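Local coordinates for protein DJ-1 homolog D (Arabidopsis thaliana, PDB 4OGG) that is a tandem DJ-1/PfpI-family protein, its single chain carrying two alpha/beta domains of the class I glutamine amidotransferase-like superfamily, at residues 48-52 with 255-259; 61-65 with 242-246; 234-238 with 261-265; 270-276 with 296-300. The contacts are given in a common frame with arbitrary orientation. Residues are numbered along the deposited sequence.

Contact 1 (48-52 with 255-259)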
loop_
_atom_site.group_PDB
_atom_site.type_symbol
_atom_site.label_atom_id
_atom_site.label_comp_id
_atom_site.label_asym_id
_atom_site.label_seq_id
_atom_site.Cartn_x
_atom_site.Cartn_y
_atom_site.Cartn_z
ATOM N N ALA C 48 0.503 -11.160 8.800
ATOM C CA ALA C 48 0.858 -9.774 9.073
ATOM C C ALA C 48 2.365 -9.629 9.184
ATOM O O ALA C 48 3.052 -10.521 9.686
ATOM C CB ALA C 48 0.205 -9.313 10.371
ATOM N N VAL C 49 2.872 -8.508 8.689
ATOM C CA VAL C 49 4.292 -8.195 8.785
ATOM C C VAL C 49 4.346 -7.143 9.884
ATOM O O VAL C 49 3.811 -6.048 9.719
ATOM C CB VAL C 49 4.844 -7.571 7.476
ATOM C CG1 VAL C 49 6.262 -7.042 7.710
ATOM C CG2 VAL C 49 4.852 -8.603 6.359
ATOM N N HIS C 50 4.945 -7.489 11.017
ATOM C CA HIS C 50 5.066 -6.549 12.124
ATOM C C HIS C 50 6.518 -6.133 12.221
ATOM O O HIS C 50 7.376 -6.894 12.672
ATOM C CB HIS C 50 4.578 -7.187 13.425
ATOM C CG HIS C 50 3.086 -7.283 13.512
ATOM N ND1 HIS C 50 2.432 -7.871 14.574
ATOM C CD2 HIS C 50 2.119 -6.829 12.679
ATOM C CE1 HIS C 50 1.126 -7.771 14.393
ATOM N NE2 HIS C 50 0.910 -7.143 13.251
ATOM N N ASP C 51 6.779 -4.911 11.771
ATOM C CA ASP C 51 8.123 -4.369 11.743
ATOM C C ASP C 51 8.316 -3.290 12.798
ATOM O O ASP C 51 7.397 -2.529 13.101
ATOM C CB ASP C 51 8.400 -3.790 10.355
ATOM C CG ASP C 51 9.835 -3.977 9.920
ATOM O OD1 ASP C 51 10.201 -3.452 8.848
ATOM O OD2 ASP C 51 10.592 -4.653 10.644
ATOM N N PHE C 52 9.523 -3.232 13.345
ATOM C CA PHE C 52 9.867 -2.254 14.368
ATOM C C PHE C 52 10.701 -1.147 13.733
ATOM O O PHE C 52 11.919 -1.083 13.902
ATOM C CB PHE C 52 10.644 -2.947 15.484
ATOM C CG PHE C 52 9.935 -4.145 16.045
ATOM C CD1 PHE C 52 8.813 -3.989 16.854
ATOM C CD2 PHE C 52 10.358 -5.431 15.724
ATOM C CE1 PHE C 52 8.119 -5.099 17.335
ATOM C CE2 PHE C 52 9.671 -6.549 16.197
ATOM C CZ PHE C 52 8.549 -6.382 17.005
ATOM N N PRO C 255 6.372 -4.773 0.291
ATOM C CA PRO C 255 7.370 -4.709 1.360
ATOM C C PRO C 255 7.293 -5.813 2.409
ATOM O O PRO C 255 6.209 -6.251 2.790
ATOM C CB PRO C 255 7.128 -3.327 1.976
ATOM C CG PRO C 255 6.559 -2.540 0.841
ATOM C CD PRO C 255 5.599 -3.522 0.227
ATOM N N GLY C 256 8.462 -6.254 2.862
ATOM C CA GLY C 256 8.543 -7.266 3.902
ATOM C C GLY C 256 9.155 -6.597 5.121
ATOM O O GLY C 256 9.097 -5.369 5.232
ATOM N N HIS C 257 9.732 -7.378 6.034
ATOM C CA HIS C 257 10.357 -6.804 7.230
ATOM C C HIS C 257 11.731 -6.259 6.852
ATOM O O HIS C 257 12.391 -6.801 5.970
ATOM C CB HIS C 257 10.603 -7.858 8.320
ATOM C CG HIS C 257 9.399 -8.652 8.722
ATOM N ND1 HIS C 257 8.841 -9.622 7.916
ATOM C CD2 HIS C 257 8.706 -8.688 9.886
ATOM C CE1 HIS C 257 7.863 -10.225 8.568
ATOM N NE2 HIS C 257 7.761 -9.679 9.766
ATOM N N THR C 258 12.180 -5.202 7.523
ATOM C CA THR C 258 13.516 -4.702 7.241
ATOM C C THR C 258 14.446 -5.669 7.969
ATOM O O THR C 258 14.132 -6.132 9.070
ATOM C CB THR C 258 13.724 -3.266 7.763
ATOM O OG1 THR C 258 13.433 -3.210 9.164
ATOM C CG2 THR C 258 12.816 -2.302 7.015
ATOM N N PHE C 259 15.569 -5.998 7.346
ATOM C CA PHE C 259 16.515 -6.938 7.933
ATOM C C PHE C 259 17.796 -6.230 8.334
ATOM O O PHE C 259 18.372 -5.482 7.546
ATOM C CB PHE C 259 16.804 -8.061 6.935
ATOM C CG PHE C 259 17.740 -9.108 7.454
ATOM C CD1 PHE C 259 19.116 -8.938 7.359
ATOM C CD2 PHE C 259 17.247 -10.264 8.049
ATOM C CE1 PHE C 259 19.990 -9.905 7.846
ATOM C CE2 PHE C 259 18.113 -11.237 8.540
ATOM C CZ PHE C 259 19.488 -11.055 8.439
HETATM O O HOH W 1 12.508 -6.931 11.733
HETATM O O HOH W 2 8.219 -3.113 6.994
#

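Contact 2 (61-65 with 242-246)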
loop_
_atom_site.group_PDB
_atom_site.type_symbol
_atom_site.label_atom_id
_atom_site.label_comp_id
_atom_site.label_asym_id
_atom_site.label_seq_id
_atom_site.Cartn_x
_atom_site.Cartn_y
_atom_site.Cartn_z
ATOM N N SER C 61 1.717 -4.453 7.803
ATOM C CA SER C 61 1.379 -4.520 6.387
ATOM C C SER C 61 1.134 -6.010 6.159
ATOM O O SER C 61 1.371 -6.818 7.064
ATOM C CB SER C 61 2.523 -3.997 5.501
ATOM O OG SER C 61 3.699 -4.779 5.608
ATOM N N ARG C 62 0.640 -6.390 4.986
ATOM C CA ARG C 62 0.380 -7.806 4.738
ATOM C C ARG C 62 1.611 -8.583 4.292
ATOM O O ARG C 62 2.448 -8.075 3.552
ATOM C CB ARG C 62 -0.735 -7.981 3.700
ATOM C CG ARG C 62 -2.126 -7.741 4.255
ATOM C CD ARG C 62 -3.215 -8.207 3.306
ATOM N NE ARG C 62 -3.168 -9.644 3.030
ATOM C CZ ARG C 62 -4.163 -10.317 2.459
ATOM N NH1 ARG C 62 -5.276 -9.683 2.112
ATOM N NH2 ARG C 62 -4.049 -11.618 2.227
ATOM N N GLY C 63 1.709 -9.827 4.756
ATOM C CA GLY C 63 2.830 -10.674 4.387
ATOM C C GLY C 63 2.407 -11.701 3.354
ATOM O O GLY C 63 1.428 -11.499 2.636
ATOM N N HIS C 64 3.141 -12.804 3.267
ATOM C CA HIS C 64 2.797 -13.850 2.308
ATOM C C HIS C 64 1.530 -14.551 2.783
ATOM O O HIS C 64 1.306 -14.686 3.984
ATOM C CB HIS C 64 3.875 -14.944 2.226
ATOM C CG HIS C 64 5.265 -14.449 1.971
ATOM N ND1 HIS C 64 6.031 -13.839 2.943
ATOM C CD2 HIS C 64 6.058 -14.557 0.879
ATOM C CE1 HIS C 64 7.236 -13.597 2.460
ATOM N NE2 HIS C 64 7.279 -14.023 1.210
ATOM N N ASN C 65 0.701 -15.006 1.852
ATOM C CA ASN C 65 -0.472 -15.757 2.268
ATOM C C ASN C 65 0.124 -17.101 2.671
ATOM O O ASN C 65 1.033 -17.595 2.002
ATOM C CB ASN C 65 -1.454 -15.941 1.115
ATOM C CG ASN C 65 -2.128 -14.649 0.720
ATOM O OD1 ASN C 65 -2.589 -13.896 1.577
ATOM N ND2 ASN C 65 -2.202 -14.390 -0.581
ATOM N N ILE C 242 8.515 -9.136 -0.432
ATOM C CA ILE C 242 7.699 -10.317 -0.233
ATOM C C ILE C 242 7.206 -10.723 -1.612
ATOM O O ILE C 242 6.481 -9.977 -2.270
ATOM C CB ILE C 242 6.495 -10.030 0.690
ATOM C CG1 ILE C 242 6.982 -9.932 2.139
ATOM C CG2 ILE C 242 5.434 -11.114 0.528
ATOM C CD1 ILE C 242 5.893 -9.745 3.156
ATOM N N HIS C 243 7.642 -11.890 -2.066
ATOM C CA HIS C 243 7.226 -12.391 -3.364
ATOM C C HIS C 243 6.223 -13.501 -3.132
ATOM O O HIS C 243 6.498 -14.475 -2.425
ATOM C CB HIS C 243 8.439 -12.890 -4.150
ATOM C CG HIS C 243 9.313 -11.785 -4.660
ATOM N ND1 HIS C 243 10.557 -12.009 -5.211
ATOM C CD2 HIS C 243 9.109 -10.447 -4.722
ATOM C CE1 HIS C 243 11.081 -10.859 -5.592
ATOM N NE2 HIS C 243 10.223 -9.895 -5.308
ATOM N N ASP C 244 5.050 -13.338 -3.733
ATOM C CA ASP C 244 3.968 -14.289 -3.569
ATOM C C ASP C 244 3.217 -14.485 -4.885
ATOM O O ASP C 244 3.192 -13.597 -5.735
ATOM C CB ASP C 244 3.014 -13.748 -2.500
ATOM C CG ASP C 244 2.270 -14.839 -1.769
ATOM O OD1 ASP C 244 2.530 -16.030 -2.038
ATOM O OD2 ASP C 244 1.424 -14.499 -0.917
ATOM N N PHE C 245 2.620 -15.657 -5.061
ATOM C CA PHE C 245 1.856 -15.923 -6.268
ATOM C C PHE C 245 0.387 -15.733 -5.934
ATOM O O PHE C 245 -0.175 -16.458 -5.111
ATOM C CB PHE C 245 2.134 -17.336 -6.774
ATOM C CG PHE C 245 3.303 -17.413 -7.713
ATOM C CD1 PHE C 245 3.174 -17.000 -9.036
ATOM C CD2 PHE C 245 4.541 -17.864 -7.270
ATOM C CE1 PHE C 245 4.263 -17.035 -9.908
ATOM C CE2 PHE C 245 5.637 -17.901 -8.134
ATOM C CZ PHE C 245 5.496 -17.486 -9.455
ATOM N N GLU C 246 -0.229 -14.743 -6.570
ATOM C CA GLU C 246 -1.624 -14.428 -6.308
ATOM C C GLU C 246 -2.545 -14.552 -7.518
ATOM O O GLU C 246 -3.549 -13.847 -7.610
ATOM C CB GLU C 246 -1.723 -13.019 -5.720
ATOM C CG GLU C 246 -0.835 -12.819 -4.497
ATOM C CD GLU C 246 -0.969 -11.438 -3.892
ATOM O OE1 GLU C 246 -2.065 -11.110 -3.395
ATOM O OE2 GLU C 246 0.022 -10.680 -3.917
HETATM O O HOH W 3 0.688 -12.052 -0.221
HETATM O O HOH W 4 1.308 -18.052 -0.615
HETATM O O HOH W 5 -1.949 -10.878 -0.013
HETATM O O HOH W 6 -1.478 -16.261 -2.581
HETATM O O HOH W 7 -4.323 -13.013 -2.766
#

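Contact 3 (234-238 with 261-265)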
loop_
_atom_site.group_PDB
_atom_site.type_symbol
_atom_site.label_atom_id
_atom_site.label_comp_id
_atom_site.label_asym_id
_atom_site.label_seq_id
_atom_site.Cartn_x
_atom_site.Cartn_y
_atom_site.Cartn_z
ATOM N N ALA C 234 27.279 -2.978 10.071
ATOM C CA ALA C 234 26.472 -3.609 11.104
ATOM C C ALA C 234 25.503 -2.578 11.667
ATOM O O ALA C 234 25.865 -1.420 11.868
ATOM C CB ALA C 234 27.367 -4.146 12.211
ATOM N N GLY C 235 24.267 -2.998 11.908
ATOM C CA GLY C 235 23.277 -2.080 12.439
ATOM C C GLY C 235 22.369 -1.528 11.358
ATOM O O GLY C 235 21.183 -1.297 11.596
ATOM N N ASP C 236 22.922 -1.301 10.170
ATOM C CA ASP C 236 22.126 -0.786 9.064
ATOM C C ASP C 236 21.054 -1.805 8.717
ATOM O O ASP C 236 21.178 -2.986 9.044
ATOM C CB ASP C 236 22.998 -0.531 7.831
ATOM C CG ASP C 236 23.934 0.644 8.012
ATOM O OD1 ASP C 236 23.466 1.705 8.477
ATOM O OD2 ASP C 236 25.130 0.512 7.679
ATOM N N ARG C 237 19.998 -1.350 8.057
ATOM C CA ARG C 237 18.919 -2.246 7.676
ATOM C C ARG C 237 18.716 -2.273 6.169
ATOM O O ARG C 237 18.981 -1.291 5.470
ATOM C CB ARG C 237 17.614 -1.829 8.355
ATOM C CG ARG C 237 17.601 -2.050 9.856
ATOM C CD ARG C 237 16.255 -1.676 10.451
ATOM N NE ARG C 237 16.159 -2.072 11.852
ATOM C CZ ARG C 237 16.148 -3.334 12.271
ATOM N NH1 ARG C 237 16.224 -4.329 11.397
ATOM N NH2 ARG C 237 16.066 -3.603 13.567
ATOM N N CYS C 238 18.265 -3.422 5.681
ATOM C CA CYS C 238 17.978 -3.623 4.268
ATOM C C CYS C 238 16.491 -3.889 4.148
ATOM O O CYS C 238 15.942 -4.700 4.895
ATOM C CB CYS C 238 18.707 -4.849 3.718
ATOM S SG CYS C 238 20.425 -4.623 3.255
ATOM N N LEU C 261 21.718 -5.931 9.261
ATOM C CA LEU C 261 23.007 -6.552 8.982
ATOM C C LEU C 261 23.764 -6.676 10.300
ATOM O O LEU C 261 23.477 -5.953 11.254
ATOM C CB LEU C 261 23.809 -5.704 7.989
ATOM C CG LEU C 261 23.168 -5.501 6.612
ATOM C CD1 LEU C 261 24.088 -4.668 5.740
ATOM C CD2 LEU C 261 22.897 -6.854 5.961
ATOM N N THR C 262 24.732 -7.585 10.348
ATOM C CA THR C 262 25.495 -7.813 11.572
ATOM C C THR C 262 26.989 -7.547 11.445
ATOM O O THR C 262 27.658 -7.277 12.444
ATOM C CB THR C 262 25.339 -9.264 12.052
ATOM O OG1 THR C 262 25.965 -10.143 11.109
ATOM C CG2 THR C 262 23.864 -9.632 12.178
ATOM N N THR C 263 27.512 -7.627 10.226
ATOM C CA THR C 263 28.939 -7.427 10.009
ATOM C C THR C 263 29.241 -6.440 8.886
ATOM O O THR C 263 28.415 -6.220 8.000
ATOM C CB THR C 263 29.622 -8.764 9.677
ATOM O OG1 THR C 263 29.165 -9.770 10.589
ATOM C CG2 THR C 263 31.134 -8.634 9.792
ATOM N N ASN C 264 30.429 -5.847 8.928
ATOM C CA ASN C 264 30.832 -4.895 7.901
ATOM C C ASN C 264 31.442 -5.642 6.722
ATOM O O ASN C 264 32.321 -6.486 6.895
ATOM C CB ASN C 264 31.849 -3.891 8.455
ATOM C CG ASN C 264 31.332 -3.141 9.666
ATOM O OD1 ASN C 264 30.157 -2.783 9.736
ATOM N ND2 ASN C 264 32.215 -2.885 10.623
ATOM N N PHE C 265 30.966 -5.325 5.524
ATOM C CA PHE C 265 31.457 -5.965 4.313
ATOM C C PHE C 265 32.954 -5.713 4.139
ATOM O O PHE C 265 33.693 -6.598 3.707
ATOM C CB PHE C 265 30.672 -5.445 3.104
ATOM C CG PHE C 265 30.950 -6.190 1.831
ATOM C CD1 PHE C 265 32.010 -5.821 1.007
ATOM C CD2 PHE C 265 30.155 -7.268 1.456
ATOM C CE1 PHE C 265 32.272 -6.514 -0.173
ATOM C CE2 PHE C 265 30.407 -7.968 0.280
ATOM C CZ PHE C 265 31.468 -7.592 -0.537
#

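Contact 4 (270-276 with 296-300)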
loop_
_atom_site.group_PDB
_atom_site.type_symbol
_atom_site.label_atom_id
_atom_site.label_comp_id
_atom_site.label_asym_id
_atom_site.label_seq_id
_atom_site.Cartn_x
_atom_site.Cartn_y
_atom_site.Cartn_z
ATOM N N SER C 270 36.765 -13.921 4.595
ATOM C CA SER C 270 36.047 -15.088 4.097
ATOM C C SER C 270 36.633 -16.410 4.578
ATOM O O SER C 270 35.930 -17.418 4.645
ATOM C CB SER C 270 36.019 -15.069 2.567
ATOM O OG SER C 270 35.384 -13.898 2.083
ATOM N N SER C 271 37.919 -16.411 4.910
ATOM C CA SER C 271 38.573 -17.626 5.379
ATOM C C SER C 271 38.139 -17.943 6.803
ATOM O O SER C 271 38.444 -19.012 7.334
ATOM C CB SER C 271 40.093 -17.463 5.331
ATOM O OG SER C 271 40.524 -16.454 6.228
ATOM N N SER C 272 37.426 -17.005 7.418
ATOM C CA SER C 272 36.950 -17.171 8.785
ATOM C C SER C 272 35.591 -17.859 8.819
ATOM O O SER C 272 35.075 -18.175 9.891
ATOM C CB SER C 272 36.832 -15.806 9.465
ATOM O OG SER C 272 38.040 -15.077 9.351
ATOM N N TYR C 273 35.018 -18.091 7.643
ATOM C CA TYR C 273 33.708 -18.723 7.540
ATOM C C TYR C 273 33.779 -20.145 7.010
ATOM O O TYR C 273 34.682 -20.496 6.251
ATOM C CB TYR C 273 32.801 -17.871 6.647
ATOM C CG TYR C 273 32.488 -16.530 7.255
ATOM C CD1 TYR C 273 31.516 -16.404 8.246
ATOM C CD2 TYR C 273 33.210 -15.394 6.892
ATOM C CE1 TYR C 273 31.269 -15.182 8.860
ATOM C CE2 TYR C 273 32.972 -14.166 7.503
ATOM C CZ TYR C 273 32.001 -14.069 8.486
ATOM O OH TYR C 273 31.770 -12.865 9.104
ATOM N N ASP C 274 32.815 -20.962 7.420
ATOM C CA ASP C 274 32.762 -22.352 6.999
ATOM C C ASP C 274 31.777 -22.559 5.858
ATOM O O ASP C 274 31.818 -23.583 5.176
ATOM C CB ASP C 274 32.371 -23.234 8.184
ATOM C CG ASP C 274 33.309 -23.067 9.360
ATOM O OD1 ASP C 274 34.503 -23.405 9.217
ATOM O OD2 ASP C 274 32.855 -22.594 10.424
ATOM N N ALA C 275 30.885 -21.592 5.656
ATOM C CA ALA C 275 29.892 -21.693 4.591
ATOM C C ALA C 275 29.330 -20.342 4.160
ATOM O O ALA C 275 29.391 -19.356 4.896
ATOM C CB ALA C 275 28.753 -22.612 5.023
ATOM N N LEU C 276 28.776 -20.315 2.953
ATOM C CA LEU C 276 28.197 -19.103 2.391
ATOM C C LEU C 276 26.750 -19.360 1.998
ATOM O O LEU C 276 26.429 -20.407 1.435
ATOM C CB LEU C 276 28.985 -18.676 1.151
ATOM C CG LEU C 276 28.602 -17.366 0.463
ATOM C CD1 LEU C 276 28.945 -16.186 1.365
ATOM C CD2 LEU C 276 29.351 -17.254 -0.861
ATOM N N ILE C 296 34.374 -13.129 -3.218
ATOM C CA ILE C 296 34.025 -13.941 -2.055
ATOM C C ILE C 296 33.463 -15.287 -2.502
ATOM O O ILE C 296 33.789 -16.327 -1.932
ATOM C CB ILE C 296 32.986 -13.220 -1.172
ATOM C CG1 ILE C 296 33.598 -11.940 -0.599
ATOM C CG2 ILE C 296 32.518 -14.140 -0.052
ATOM C CD1 ILE C 296 32.612 -11.052 0.121
ATOM N N VAL C 297 32.624 -15.262 -3.530
ATOM C CA VAL C 297 32.030 -16.485 -4.053
ATOM C C VAL C 297 33.094 -17.407 -4.647
ATOM O O VAL C 297 33.080 -18.617 -4.416
ATOM C CB VAL C 297 30.984 -16.170 -5.139
ATOM C CG1 VAL C 297 30.480 -17.460 -5.767
ATOM C CG2 VAL C 297 29.826 -15.394 -4.527
ATOM N N LYS C 298 34.010 -16.831 -5.420
ATOM C CA LYS C 298 35.077 -17.604 -6.043
ATOM C C LYS C 298 35.949 -18.260 -4.978
ATOM O O LYS C 298 36.387 -19.400 -5.135
ATOM C CB LYS C 298 35.936 -16.698 -6.930
ATOM C CG LYS C 298 35.181 -16.078 -8.097
ATOM C CD LYS C 298 36.065 -15.118 -8.879
ATOM C CE LYS C 298 35.305 -14.472 -10.023
ATOM N NZ LYS C 298 36.160 -13.508 -10.770
ATOM N N GLU C 299 36.189 -17.534 -3.893
ATOM C CA GLU C 299 37.005 -18.039 -2.798
ATOM C C GLU C 299 36.376 -19.276 -2.163
ATOM O O GLU C 299 37.035 -20.306 -2.014
ATOM C CB GLU C 299 37.197 -16.950 -1.744
ATOM C CG GLU C 299 38.191 -17.312 -0.659
ATOM C CD GLU C 299 38.529 -16.134 0.229
ATOM O OE1 GLU C 299 38.946 -15.085 -0.309
ATOM O OE2 GLU C 299 38.383 -16.258 1.463
ATOM N N PHE C 300 35.103 -19.179 -1.787
ATOM C CA PHE C 300 34.413 -20.313 -1.178
ATOM C C PHE C 300 34.339 -21.489 -2.137
ATOM O O PHE C 300 34.508 -22.639 -1.735
ATOM C CB PHE C 300 32.993 -19.928 -0.754
ATOM C CG PHE C 300 32.923 -19.203 0.559
ATOM C CD1 PHE C 300 33.293 -17.866 0.657
ATOM C CD2 PHE C 300 32.486 -19.864 1.704
ATOM C CE1 PHE C 300 33.227 -17.196 1.878
ATOM C CE2 PHE C 300 32.417 -19.206 2.928
ATOM C CZ PHE C 300 32.787 -17.869 3.017
#

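Contact 1 (48-52 with 255-259)
Duplicated domains in one chain can dock on each other much as two subunits would, and the paired DJ-1/PfpI repeats are consistent with this: the end of strand 44-51 of the first repeat faces the loop joining strands 252-255 and 259-260 of the second. Pro-255 sits at the fringe, packing on Phe-59 of a second subunit in the assembly. At Gly-256 the backbone itself becomes the surface, with its C atom 3.9 Å from Val-49 CG1; water 2 donates to Gly-256 O (3.0 Å) and to Asp-51 OD1 (2.7 Å). His-257 is covered most. Val-49 CG1 lies 3.5 Å from its ring centroid, directly over one face in a CH-pi contact, while His-50 O approaches the ring edge at CD2 (3.6 Å). The imidazole nitrogens are held from both repeats, NE2 by Glu-14 and ND1 by Asp-208. On the first repeat's side, His-50 bonds Glu-60 through NE2 and the modified cysteine at position 118 through ND1, so the seam runs beside that site. Thr-258 then meets Asp-51 squarely: both its N (3.0 Å) and OG1 (3.3 Å) donate to Asp-51 OD1. The other carboxylate oxygen, Asp-51 OD2, is linked through water 1 to Thr-258 O, each 3.2 Å from the water. Phe-259 turns away, its ring meeting that of Phe-215 edge-to-face.

Contact 2 (61-65 with 242-246)
Three residues carry this junction: His-64, Ile-242 and Asp-244. The methyl CG2 of Ile-242 sits 3.4 Å from the centroid of the His-64 ring, only 5° off its normal, a close CH-pi contact, and His-243 O comes up to the ring edge at His-64 CD2 (3.3 Å). Asp-15 and Glu-207, one from each repeat, bind the two ring nitrogens. The other arm of Ile-242 reaches Gly-63, with CD1 3.4 Å from CA. Asp-244 supplies the direct polar tie, an almost linear hydrogen bond from Asn-65 N to OD2 (2.9 Å). Water 4 donates to both Asp-244 OD1 (2.8 Å) and Asn-65 O (2.7 Å), and further waters fill the space between the Asn-65 side chain and 245-246. His-243 bonds Glu-253 through NE2 and the modified cysteine at position 311 through ND1. An aliphatic residue over a histidine, with an aspartate receiving the next backbone amide, repeats the pattern of 48-52 with 255-259 and is consistent with a pseudo-twofold interface between tandem DJ-1/PfpI domains.

Contact 3 (234-238 with 261-265)
Irregular backbone need not leave polar groups unsatisfied, as the approach to strand 237-244 demonstrates. Leu-261 is bonded through both of its backbone groups, but to two successive residues: its O accepts from Gly-235 N (3.1 Å, nearly linear), and its N donates to Asp-236 O (3.0 Å). This pairing matches a G1 beta bulge, with Gly-235 in the first position. Its positive phi of 99° suits glycine, since a CB there would be jammed against the preceding carbonyl, and the angles of Ala-234 and Gly-235 are those of the central residues of a type II turn. A third bond comes from a side chain, Asn-264 OD1 accepting from Ala-234 N at 2.9 Å; Asn-264 ND2 has a weak bond to Asp-267. The Asp-236 carboxylate turns back on its own turn, where OD2 takes the amide of Lys-233. Thr-262 OG1 accepts from Ala-227 N and lies 3.3 Å from Thr-263 OG1, a hydroxyl pair in which either could donate. Apolar contact is modest: Cys-238 SG lies 4.3 Å from Leu-261 CD2. Ala-234 CB also rests against the carbonyl Thr-262 O, at 3.2 Å. Beyond the bulge, Cys-238 pairs with Phe-259, continuing the antiparallel ladder of strands 237-244 and 259-260. On its other flank the 261-265 loop follows strand 224-228 through backbone bonds to Ala-227, then delivers Phe-265 onto helix 291-302.

Contact 4 (270-276 with 296-300)
A single aromatic knob can set the fit between a helix and the strand beneath it. Phe-300, the residue most covered in this contact, projects from helix 291-302 into a hollow whose wall is the bend of 270-276. The floor is Leu-276, whose CB lies over one face of the ring, 3.9 Å from its centroid, in a CH-pi contact. Around the tip, Ser-270 CB approaches Phe-300 CE1 and Tyr-273 CB approaches Phe-300 CZ, each at 3.6 Å, while Ala-275 C comes within 3.5 Å of Phe-300 CE2. The hollow owes its curve to a short 3-10 turn at 270-272, closed by Tyr-273 N donating to Ser-270 O (3.2 Å), after which the chain straightens into strand 275-278. That strand, helix 291-302 and the parallel strand 307-309 form a beta-alpha-beta crossover of the second DJ-1/PfpI repeat, so Leu-276 looks out of the sheet at the helix covering it. Its branches spread beneath the helix: CD2 reaches Val-297 CG2 at 4.1 Å and CD1 reaches Ile-296 CG2 at 4.4 Å. Ser-270 fills a smaller space farther along, with OG 3.6 Å from Ile-296 CG2. The Tyr-273 ring leads away from the helix, and its hydroxyl bonds Asp-226. Lys-305, just ahead of strand 307-309, makes a cation-pi contact with the Phe-300 ring.

How the contacts relate
Contacts 1 and 2 join the two repeats, whereas contacts 3 and 4 lie within the second. The inter-repeat pair has centres 12 Å apart and shares the sheet in which strands 44-51 and 59-62 are neighbours; Val-49 CG2 also packs on Ile-242 CD1 (3.6 Å), merging both into one seam. Strand 237-244 runs onward from contact 3 to contact 2, whose centres are 25 Å apart, and contact 3 touches contact 1 through Cys-238 and Phe-259. Later in the chain, contact 4 opens after the others have closed; its centre is about 32 Å from that of contact 2 but about 18 Å from that of contact 3, whose Phe-265 packs on Ile-296. Direct contacts thus run from the repeat junction through the 261-265 loop to helix 291-302.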